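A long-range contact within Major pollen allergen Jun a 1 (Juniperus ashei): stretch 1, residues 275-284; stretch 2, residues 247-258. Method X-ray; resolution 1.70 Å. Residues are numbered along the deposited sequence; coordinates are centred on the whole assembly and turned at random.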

# COMPACT_ATOMS: atom_id res chain seq x y z
N TYR A 275 -5.37 7.75 27.22
CA TYR A 275 -4.02 7.35 26.85
C TYR A 275 -3.95 6.94 25.39
O TYR A 275 -2.93 6.41 24.94
CB TYR A 275 -3.52 6.23 27.77
CG TYR A 275 -4.39 4.98 27.72
CD1 TYR A 275 -5.51 4.89 28.54
CD2 TYR A 275 -4.10 3.93 26.86
CE1 TYR A 275 -6.32 3.76 28.51
CE2 TYR A 275 -4.91 2.80 26.82
CZ TYR A 275 -6.01 2.73 27.65
OH TYR A 275 -6.82 1.61 27.62
N LYS A 276 -5.00 7.16 24.61
CA LYS A 276 -4.93 6.84 23.19
C LYS A 276 -5.17 8.07 22.33
O LYS A 276 -5.33 7.94 21.11
CB LYS A 276 -5.98 5.79 22.81
CG LYS A 276 -5.82 4.44 23.51
CD LYS A 276 -6.84 3.43 22.98
CE LYS A 276 -6.71 2.11 23.74
NZ LYS A 276 -7.44 1.00 23.07
N LYS A 277 -5.22 9.27 22.91
CA LYS A 277 -5.56 10.46 22.15
C LYS A 277 -4.45 10.89 21.20
O LYS A 277 -4.72 11.55 20.19
CB LYS A 277 -5.82 11.65 23.12
CG LYS A 277 -7.03 11.41 24.03
CD LYS A 277 -8.34 11.36 23.25
CE LYS A 277 -9.57 11.33 24.17
NZ LYS A 277 -10.82 11.14 23.37
N GLU A 278 -3.22 10.51 21.50
CA GLU A 278 -2.09 10.97 20.69
C GLU A 278 -2.01 10.20 19.37
O GLU A 278 -2.01 8.97 19.34
CB GLU A 278 -0.74 10.83 21.42
CG GLU A 278 0.31 11.62 20.63
CD GLU A 278 1.69 11.55 21.22
OE1 GLU A 278 1.79 11.23 22.43
OE2 GLU A 278 2.68 11.82 20.48
N VAL A 279 -1.95 10.95 18.28
CA VAL A 279 -1.92 10.33 16.95
C VAL A 279 -0.58 9.64 16.74
O VAL A 279 -0.53 8.54 16.19
CB VAL A 279 -2.11 11.41 15.87
CG1 VAL A 279 -1.68 10.91 14.49
CG2 VAL A 279 -3.54 11.94 15.86
N THR A 280 0.49 10.31 17.16
CA THR A 280 1.88 9.94 16.99
C THR A 280 2.45 9.06 18.10
O THR A 280 2.08 9.11 19.27
CB THR A 280 2.79 11.21 16.99
OG1 THR A 280 2.28 12.14 17.97
CG2 THR A 280 2.74 11.91 15.65
N LYS A 281 3.42 8.24 17.70
CA LYS A 281 4.18 7.45 18.63
C LYS A 281 5.62 7.26 18.16
O LYS A 281 5.86 6.68 17.11
CB LYS A 281 3.56 6.06 18.87
CG LYS A 281 4.22 5.39 20.08
CD LYS A 281 3.39 4.21 20.57
CE LYS A 281 4.20 3.36 21.54
NZ LYS A 281 4.47 2.00 21.00
N ARG A 282 6.57 7.77 18.94
CA ARG A 282 7.99 7.57 18.68
C ARG A 282 8.49 6.34 19.42
O ARG A 282 8.28 6.17 20.62
CB ARG A 282 8.84 8.76 19.12
CG ARG A 282 8.85 9.90 18.12
CD ARG A 282 8.08 11.07 18.72
NE ARG A 282 8.29 12.29 17.92
CZ ARG A 282 7.24 13.06 17.65
NH1 ARG A 282 6.03 12.72 18.11
NH2 ARG A 282 7.45 14.15 16.93
N ILE A 283 9.18 5.49 18.69
CA ILE A 283 9.66 4.24 19.29
C ILE A 283 11.17 4.21 19.29
O ILE A 283 11.79 4.49 18.26
CB ILE A 283 9.05 3.09 18.47
CG1 ILE A 283 7.52 3.04 18.60
CG2 ILE A 283 9.65 1.75 18.83
CD1 ILE A 283 6.78 2.54 17.38
N GLY A 284 11.80 3.90 20.42
CA GLY A 284 13.23 3.68 20.49
C GLY A 284 14.04 4.95 20.63
O GLY A 284 15.22 5.03 20.26
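Stretch 2 (247-258) PWNIYAIGGSSN

Stretch 2 lies alongside stretch 1 as a parallel neighbour: the strand 253-256 runs beside 280-282 with an angle of 11° between their N-to-C directions and a closest approach of 4.6 Å. T280 pairs with I253, K281 with G254 and R282 with G255, with CA-CA distances of 4.9, 4.5 and 5.6 Å. The backbone hydrogen bonds pass back and forth as a parallel ladder requires: K281 N to I253 O at 3.0 Å, G255 N to K281 O at 3.2 Å, and I283 N to G255 O at 2.9 Å. T280 CA adds a CA-H...O contact to I253 O at 3.1 Å. At the start of the pairing, V279 O gathers two donors, A252 N at 2.8 Å and I253 N at 2.9 Å, where stretch 2 enters its strand.

Three residues of stretch 1 carry most of the cover: K276, V279 and K281. V279 (chi1 t) divides its two methyls among apolar neighbours. V279 CG2 meets W248 CH2 at 3.7 Å, while V279 CG1 reaches A252 CB at 3.9 Å and I253 CD1 at 4.2 Å. The same residue thus accepts two backbone hydrogen bonds and packs its side chain against three residues.

K276, in the 3-10 segment, meets the loop that leads into stretch 2's strand. Its carbonyl lies at the edge of the W248 indole, near the ring plane, where it can accept the ring N-H: W248 NE1 to K276 O is 2.8 Å. W248 holds chi1 at p with chi2 at 92°. The lysine side chain extends from an m chi1 through three t torsions, and its end comes nearer to stretch 2 than its sideways CA-to-CB bond would suggest; K276 NZ gives a weak hydrogen bond to N249 O at 3.0 Å. Water extends this part of the contact, one molecule donating to both I250 O and E278 O, at 2.8 and 2.7 Å.

K281 is exposed, yet its aliphatic part is put to use. K281 CB sits over one face of the Y251 ring, 4.0 Å from the centroid, a CH-pi contact. The CA-to-CB bond of Y251 points toward stretch 1, and chi1 is p.

The glycines state the strictest rule. On the K281 side of the sheet, an ideal CB on G254 would lie 2.7 Å from K281 O, a clash. G255, at phi/psi 167/175, would jam a CB against the preceding carbonyl. The closest pair, K281 with G254, has a bare position on stretch 2.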

# COMPACT_ATOMS: atom_id res chain seq x y z
N PRO A 247 -11.10 5.84 14.86
CA PRO A 247 -10.36 5.52 16.08
C PRO A 247 -9.48 4.28 15.95
O PRO A 247 -9.99 3.22 15.61
CB PRO A 247 -11.48 5.30 17.12
CG PRO A 247 -12.60 6.17 16.63
CD PRO A 247 -12.54 6.08 15.11
N TRP A 248 -8.20 4.47 16.25
CA TRP A 248 -7.13 3.49 16.28
C TRP A 248 -7.15 2.77 17.63
O TRP A 248 -8.00 3.13 18.46
CB TRP A 248 -5.75 4.14 16.10
CG TRP A 248 -5.54 5.37 16.94
CD1 TRP A 248 -5.00 5.45 18.18
CD2 TRP A 248 -5.87 6.71 16.55
NE1 TRP A 248 -4.97 6.77 18.63
CE2 TRP A 248 -5.50 7.55 17.63
CE3 TRP A 248 -6.45 7.27 15.41
CZ2 TRP A 248 -5.69 8.93 17.59
CZ3 TRP A 248 -6.63 8.65 15.37
CH2 TRP A 248 -6.25 9.45 16.46
N ASN A 249 -6.24 1.84 17.85
CA ASN A 249 -6.18 1.09 19.11
C ASN A 249 -5.00 1.50 19.97
O ASN A 249 -5.18 1.50 21.20
CB ASN A 249 -6.05 -0.42 18.87
CG ASN A 249 -6.25 -1.25 20.13
OD1 ASN A 249 -5.47 -2.15 20.45
ND2 ASN A 249 -7.32 -0.96 20.87
N ILE A 250 -3.86 1.78 19.35
CA ILE A 250 -2.66 2.14 20.11
C ILE A 250 -2.20 3.54 19.73
O ILE A 250 -2.12 4.44 20.57
CB ILE A 250 -1.53 1.12 19.91
CG1 ILE A 250 -1.94 -0.32 20.27
CG2 ILE A 250 -0.29 1.54 20.67
CD1 ILE A 250 -0.88 -1.33 19.91
N TYR A 251 -1.90 3.72 18.44
CA TYR A 251 -1.60 5.00 17.85
C TYR A 251 -1.94 4.95 16.36
O TYR A 251 -2.22 3.86 15.86
CB TYR A 251 -0.11 5.36 17.97
CG TYR A 251 0.80 4.37 17.27
CD1 TYR A 251 1.15 3.19 17.91
CD2 TYR A 251 1.29 4.57 15.98
CE1 TYR A 251 1.98 2.25 17.30
CE2 TYR A 251 2.11 3.65 15.36
CZ TYR A 251 2.45 2.49 16.03
OH TYR A 251 3.27 1.58 15.41
N ALA A 252 -1.79 6.10 15.70
CA ALA A 252 -2.03 6.09 14.26
C ALA A 252 -0.75 6.10 13.45
O ALA A 252 -0.57 5.27 12.56
CB ALA A 252 -2.89 7.27 13.82
N ILE A 253 0.10 7.08 13.71
CA ILE A 253 1.33 7.25 12.93
C ILE A 253 2.53 7.09 13.83
O ILE A 253 2.58 7.69 14.90
CB ILE A 253 1.34 8.63 12.26
CG1 ILE A 253 0.18 8.78 11.26
CG2 ILE A 253 2.67 8.92 11.58
CD1 ILE A 253 0.02 10.17 10.72
N GLY A 254 3.51 6.27 13.43
CA GLY A 254 4.63 6.16 14.38
C GLY A 254 5.89 5.71 13.66
O GLY A 254 5.91 5.60 12.42
N GLY A 255 6.94 5.43 14.42
CA GLY A 255 8.17 5.06 13.70
C GLY A 255 9.37 5.07 14.63
O GLY A 255 9.27 5.46 15.80
N SER A 256 10.50 4.66 14.06
CA SER A 256 11.75 4.55 14.81
C SER A 256 12.91 4.82 13.86
O SER A 256 12.71 4.87 12.65
CB SER A 256 11.90 3.18 15.46
OG SER A 256 11.86 2.14 14.50
N SER A 257 14.10 5.02 14.44
CA SER A 257 15.26 5.29 13.60
C SER A 257 15.02 6.46 12.65
O SER A 257 15.27 6.39 11.45
CB SER A 257 15.66 4.02 12.84
OG SER A 257 15.96 2.96 13.76
N ASN A 258 14.55 7.57 13.21
CA ASN A 258 14.54 8.85 12.52
C ASN A 258 13.92 8.81 11.15
O ASN A 258 14.57 9.17 10.16
CB ASN A 258 15.99 9.36 12.39
CG ASN A 258 16.18 10.74 11.81
OD1 ASN A 258 17.25 11.05 11.25
ND2 ASN A 258 15.23 11.64 11.90
O HOH W 1 -1.89 7.15 21.28
O HOH W 2 -1.89 4.25 23.25
O HOH W 3 14.47 4.67 17.32